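Local coordinates for protein aminoglycoside N(3)-acetyltransferase, AAC(3)-IVa (Escherichia coli, PDB 6MN3) that probably confers aminoglycoside resistance by transferring an acetyl group from acetyl-CoA to the 3-amino group of 2-deoxystreptamine antibiotics, at residues A[157-162]-A[186-191]; A[164-169]-A[240-245]. All blocks are in the same frame, centred on the assembly; numbering follows the deposited sequence.

Contact 1 (A[157-162]-A[186-191]). With ZN (zinc ion), chain D.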
# COMPACT_ATOMS: atom_id res chain seq x y z
N LEU A 157 -6.84 6.77 0.25
CA LEU A 157 -7.13 7.58 1.42
C LEU A 157 -7.33 9.04 1.04
O LEU A 157 -8.18 9.73 1.61
CB LEU A 157 -5.99 7.44 2.44
CG LEU A 157 -5.85 8.51 3.53
CD1 LEU A 157 -7.04 8.48 4.48
CD2 LEU A 157 -4.55 8.32 4.29
N ALA A 158 -6.56 9.53 0.06
CA ALA A 158 -6.69 10.91 -0.38
C ALA A 158 -8.05 11.17 -1.01
O ALA A 158 -8.64 12.24 -0.82
CB ALA A 158 -5.57 11.26 -1.35
N GLU A 159 -8.56 10.20 -1.78
CA GLU A 159 -9.90 10.34 -2.34
C GLU A 159 -10.95 10.49 -1.25
O GLU A 159 -11.86 11.32 -1.36
CB GLU A 159 -10.24 9.13 -3.21
CG GLU A 159 -9.36 8.95 -4.43
CD GLU A 159 -9.66 7.65 -5.16
OE1 GLU A 159 -9.63 6.59 -4.52
OE2 GLU A 159 -9.94 7.70 -6.38
N LEU A 160 -10.82 9.70 -0.18
CA LEU A 160 -11.82 9.75 0.89
C LEU A 160 -11.72 11.05 1.68
O LEU A 160 -12.74 11.61 2.09
CB LEU A 160 -11.65 8.54 1.80
CG LEU A 160 -12.17 7.24 1.18
CD1 LEU A 160 -11.82 6.05 2.05
CD2 LEU A 160 -13.67 7.33 0.97
N MET A 161 -10.50 11.54 1.90
CA MET A 161 -10.34 12.82 2.58
C MET A 161 -10.85 13.97 1.72
O MET A 161 -11.31 14.99 2.25
CB MET A 161 -8.88 13.04 2.97
CG MET A 161 -8.43 12.17 4.13
SD MET A 161 -6.65 12.25 4.41
CE MET A 161 -6.47 13.96 4.92
N ALA A 162 -10.78 13.83 0.40
CA ALA A 162 -11.35 14.82 -0.51
C ALA A 162 -12.86 14.69 -0.63
O ALA A 162 -13.47 15.48 -1.37
CB ALA A 162 -10.70 14.70 -1.89
N LEU A 186 -20.02 1.50 0.41
CA LEU A 186 -19.81 2.26 -0.82
C LEU A 186 -18.34 2.65 -0.89
O LEU A 186 -17.88 3.51 -0.13
CB LEU A 186 -20.71 3.49 -0.87
CG LEU A 186 -22.21 3.21 -0.95
CD1 LEU A 186 -23.01 4.50 -0.94
CD2 LEU A 186 -22.54 2.38 -2.19
N GLU A 187 -17.60 2.01 -1.79
CA GLU A 187 -16.16 2.19 -1.91
C GLU A 187 -15.82 3.01 -3.14
O GLU A 187 -16.56 3.04 -4.12
CB GLU A 187 -15.45 0.83 -1.98
CG GLU A 187 -13.95 0.89 -1.75
CD GLU A 187 -13.25 -0.39 -2.15
OE1 GLU A 187 -13.75 -1.48 -1.79
OE2 GLU A 187 -12.20 -0.31 -2.83
N ASN A 188 -14.67 3.69 -3.07
CA ASN A 188 -14.15 4.46 -4.19
C ASN A 188 -13.10 3.63 -4.94
O ASN A 188 -11.89 3.85 -4.85
CB ASN A 188 -13.57 5.78 -3.70
CG ASN A 188 -12.67 5.60 -2.49
OD1 ASN A 188 -13.11 5.14 -1.44
ND2 ASN A 188 -11.40 5.97 -2.64
N ASP A 189 -13.59 2.64 -5.68
CA ASP A 189 -12.75 1.72 -6.42
C ASP A 189 -12.91 1.94 -7.92
O ASP A 189 -13.99 2.28 -8.41
CB ASP A 189 -13.07 0.27 -6.08
CG ASP A 189 -11.87 -0.65 -6.19
OD1 ASP A 189 -11.75 -1.58 -5.37
OD2 ASP A 189 -11.04 -0.43 -7.10
N HIS A 190 -11.81 1.75 -8.65
CA HIS A 190 -11.79 1.86 -10.10
C HIS A 190 -10.59 1.08 -10.61
O HIS A 190 -9.97 0.31 -9.87
CB HIS A 190 -11.76 3.33 -10.54
CG HIS A 190 -10.87 4.19 -9.70
ND1 HIS A 190 -9.56 4.45 -10.02
CD2 HIS A 190 -11.12 4.86 -8.54
CE1 HIS A 190 -9.03 5.24 -9.11
NE2 HIS A 190 -9.95 5.51 -8.20
N CYS A 191 -10.25 1.28 -11.89
CA CYS A 191 -9.12 0.57 -12.47
C CYS A 191 -7.79 1.02 -11.87
O CYS A 191 -6.78 0.32 -12.05
CB CYS A 191 -9.09 0.78 -13.99
SG CYS A 191 -8.64 2.45 -14.49
ZN ZN D . -10.30 3.50 -15.76
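E159 meets N188 and H190 with an outstretched side chain: CG lies anti to its own carbonyl carbon, and chi2 of 174° carries the carboxylate straight off the helix. N188 and H190 instead turn CG between backbone N and carbonyl carbon, which brings amide and imidazole to the helix. The centre of the contact is a His-carboxylate hydrogen bond within the Antibiotic_NAT fold. It joins helix 154-161 to the loop that follows strand 181-187. The two oxygens of E159 serve different partners. H190 NE2 donates to E159 OE2 over 2.8 Å, at an N-H...O angle of 155°. The bond uses the syn lone pair. Its acceptor lies slightly tilted from the imidazole plane, and carboxylate and ring are turned steeply against each other. N188 ND2 donates to E159 OE1 over 2.7 Å. This N-H arrives from above the carboxylate, 51° out of its plane, although the oxygen lies close to the amide plane. Two donors from one loop thus fix the rotation of the buried carboxylate. Y166 OH is a further hydrogen-bond partner of OE2. On the far side of H190, ND1 is hydrogen-bonded to the backbone N of C192, so both ring nitrogens are engaged, which should hold the ring in this orientation. One residue after H190 the loop reaches the zinc ion, bound by C191 SG at 2.3 Å. The other end of the N188 amide faces apolar carbon: L160 CD2 lies 3.3 Å from N188 OD1.

Contact 2 (A[164-169]-A[240-245]). With ZN (zinc ion), chain D.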
# COMPACT_ATOMS: atom_id res chain seq x y z
N VAL A 164 -14.63 12.30 -2.13
CA VAL A 164 -14.74 12.11 -3.58
C VAL A 164 -16.16 11.71 -3.93
O VAL A 164 -16.82 11.00 -3.14
CB VAL A 164 -13.71 11.07 -4.05
CG1 VAL A 164 -14.24 9.64 -3.91
CG2 VAL A 164 -13.23 11.37 -5.47
N PRO A 165 -16.72 12.15 -5.07
CA PRO A 165 -18.15 11.92 -5.31
C PRO A 165 -18.50 10.48 -5.67
O PRO A 165 -19.61 10.04 -5.34
CB PRO A 165 -18.47 12.87 -6.48
CG PRO A 165 -17.35 13.85 -6.50
CD PRO A 165 -16.14 13.09 -6.04
N TYR A 166 -17.61 9.74 -6.32
CA TYR A 166 -17.97 8.41 -6.79
C TYR A 166 -17.88 7.39 -5.67
O TYR A 166 -17.07 7.51 -4.74
CB TYR A 166 -17.08 7.98 -7.96
CG TYR A 166 -15.61 8.28 -7.80
CD1 TYR A 166 -14.79 7.47 -7.02
CD2 TYR A 166 -15.02 9.36 -8.45
CE1 TYR A 166 -13.44 7.74 -6.88
CE2 TYR A 166 -13.68 9.63 -8.33
CZ TYR A 166 -12.89 8.82 -7.54
OH TYR A 166 -11.55 9.09 -7.40
N GLY A 167 -18.72 6.36 -5.76
CA GLY A 167 -18.76 5.30 -4.78
C GLY A 167 -19.59 4.12 -5.23
O GLY A 167 -20.82 4.19 -5.26
N VAL A 168 -18.93 3.03 -5.60
CA VAL A 168 -19.61 1.83 -6.09
C VAL A 168 -19.83 0.87 -4.92
O VAL A 168 -19.03 0.86 -3.97
CB VAL A 168 -18.81 1.16 -7.22
CG1 VAL A 168 -18.74 2.07 -8.43
CG2 VAL A 168 -17.41 0.79 -6.75
N PRO A 169 -20.89 0.07 -4.94
CA PRO A 169 -21.18 -0.82 -3.80
C PRO A 169 -20.33 -2.08 -3.86
O PRO A 169 -20.35 -2.82 -4.84
CB PRO A 169 -22.67 -1.14 -3.96
CG PRO A 169 -22.92 -1.00 -5.43
CD PRO A 169 -21.99 0.07 -5.93
N ILE A 240 -10.39 13.42 -11.16
CA ILE A 240 -9.10 13.42 -11.84
C ILE A 240 -8.60 11.99 -12.05
O ILE A 240 -7.94 11.70 -13.06
CB ILE A 240 -8.08 14.27 -11.05
CG1 ILE A 240 -6.72 14.26 -11.74
CG2 ILE A 240 -7.96 13.77 -9.62
CD1 ILE A 240 -6.64 15.16 -12.95
N PHE A 241 -8.92 11.08 -11.13
CA PHE A 241 -8.47 9.70 -11.21
C PHE A 241 -9.39 8.82 -12.06
O PHE A 241 -9.13 7.62 -12.17
CB PHE A 241 -8.37 9.11 -9.80
CG PHE A 241 -7.27 9.70 -8.97
CD1 PHE A 241 -6.05 10.04 -9.54
CD2 PHE A 241 -7.45 9.93 -7.61
CE1 PHE A 241 -5.04 10.59 -8.78
CE2 PHE A 241 -6.44 10.47 -6.84
CZ PHE A 241 -5.23 10.80 -7.43
N LEU A 242 -10.44 9.38 -12.65
CA LEU A 242 -11.40 8.62 -13.43
C LEU A 242 -11.05 8.71 -14.91
O LEU A 242 -10.84 9.80 -15.44
CB LEU A 242 -12.82 9.12 -13.20
CG LEU A 242 -13.46 8.87 -11.84
CD1 LEU A 242 -14.97 9.04 -11.93
CD2 LEU A 242 -13.11 7.48 -11.32
N HIS A 243 -10.99 7.55 -15.57
CA HIS A 243 -10.82 7.54 -17.01
C HIS A 243 -11.99 8.26 -17.67
O HIS A 243 -13.14 8.09 -17.24
CB HIS A 243 -10.74 6.10 -17.53
CG HIS A 243 -9.34 5.58 -17.68
ND1 HIS A 243 -8.78 4.69 -16.79
CD2 HIS A 243 -8.39 5.83 -18.61
CE1 HIS A 243 -7.55 4.41 -17.17
NE2 HIS A 243 -7.29 5.09 -18.27
N PRO A 244 -11.74 9.07 -18.70
CA PRO A 244 -12.85 9.69 -19.40
C PRO A 244 -13.68 8.63 -20.11
O PRO A 244 -13.19 7.53 -20.42
CB PRO A 244 -12.16 10.63 -20.40
CG PRO A 244 -10.80 10.07 -20.57
CD PRO A 244 -10.44 9.47 -19.24
N PRO A 245 -14.96 8.92 -20.38
CA PRO A 245 -15.79 7.95 -21.12
C PRO A 245 -15.25 7.63 -22.50
O PRO A 245 -15.62 6.60 -23.07
CB PRO A 245 -17.15 8.64 -21.19
CG PRO A 245 -17.15 9.63 -20.06
CD PRO A 245 -15.73 10.10 -19.95
ZN ZN D . -10.30 3.50 -15.76
O HOH W 1 -10.76 11.55 -8.92
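Y166 and L242 make the tight part of this contact, a CH-pi contact over the face of the tyrosine ring. The methyl L242 CD2 sits 4.0 Å from the ring centroid of Y166, only 20° off the ring normal. The other methyl, L242 CD1, lies 3.5 Å from Y166 CD2. The leucine side chain slides past the ring in the opposite direction and lays CG and both methyls against the CD2-CE2 side of the ring, with its own CD2 over the face. V164 CG1 lies against the other face of the ring, so Y166 is held between two aliphatic groups. Y166 chi1 of 44° swings the ring out from the backbone toward the 240-245 loop.

The hydroxyl end is looser. Y166 OH stays 4.0 Å from F241 CB, near the edge of the phenyl ring. A water joins the two segments here. It donates to Y166 OH at 3.0 Å and accepts from F241 N at 2.9 Å, lying in the plane of the tyrosine ring. The same hydroxyl is hydrogen-bonded to E159 OE2. Beyond L242 the chain leads away from Y166 to the zinc ion, which H243 ND1 binds at 2.2 Å, and on to the exposed P245. Helix 250-257 packs on the pair through A255, which touches both Y166 and L242. Helix 154-161 approaches F241 through E159, and strand 168-174 begins two residues after Y166.

In the fold
Contacts 1 and 2 lie side by side, their centres about 8 Å apart, on the same side of the chain's centre. Their segments alternate along the chain: 157-162, 164-169, 186-191, then 240-245. Helix 154-161 leads into strand 168-174, which pairs antiparallel with strand 181-187. The backbone bond from V168 N to E187 O ties the contacts together in this two-stranded sheet. E159 OE2 of contact 1 also packs on F241 CD2 of contact 2. C191 and H243 bring one zinc ligand from each contact, and C249 and C252 complete the site. The metal therefore ties the loop after helix 223-236 and the start of helix 250-257 to the loop after strand 181-187.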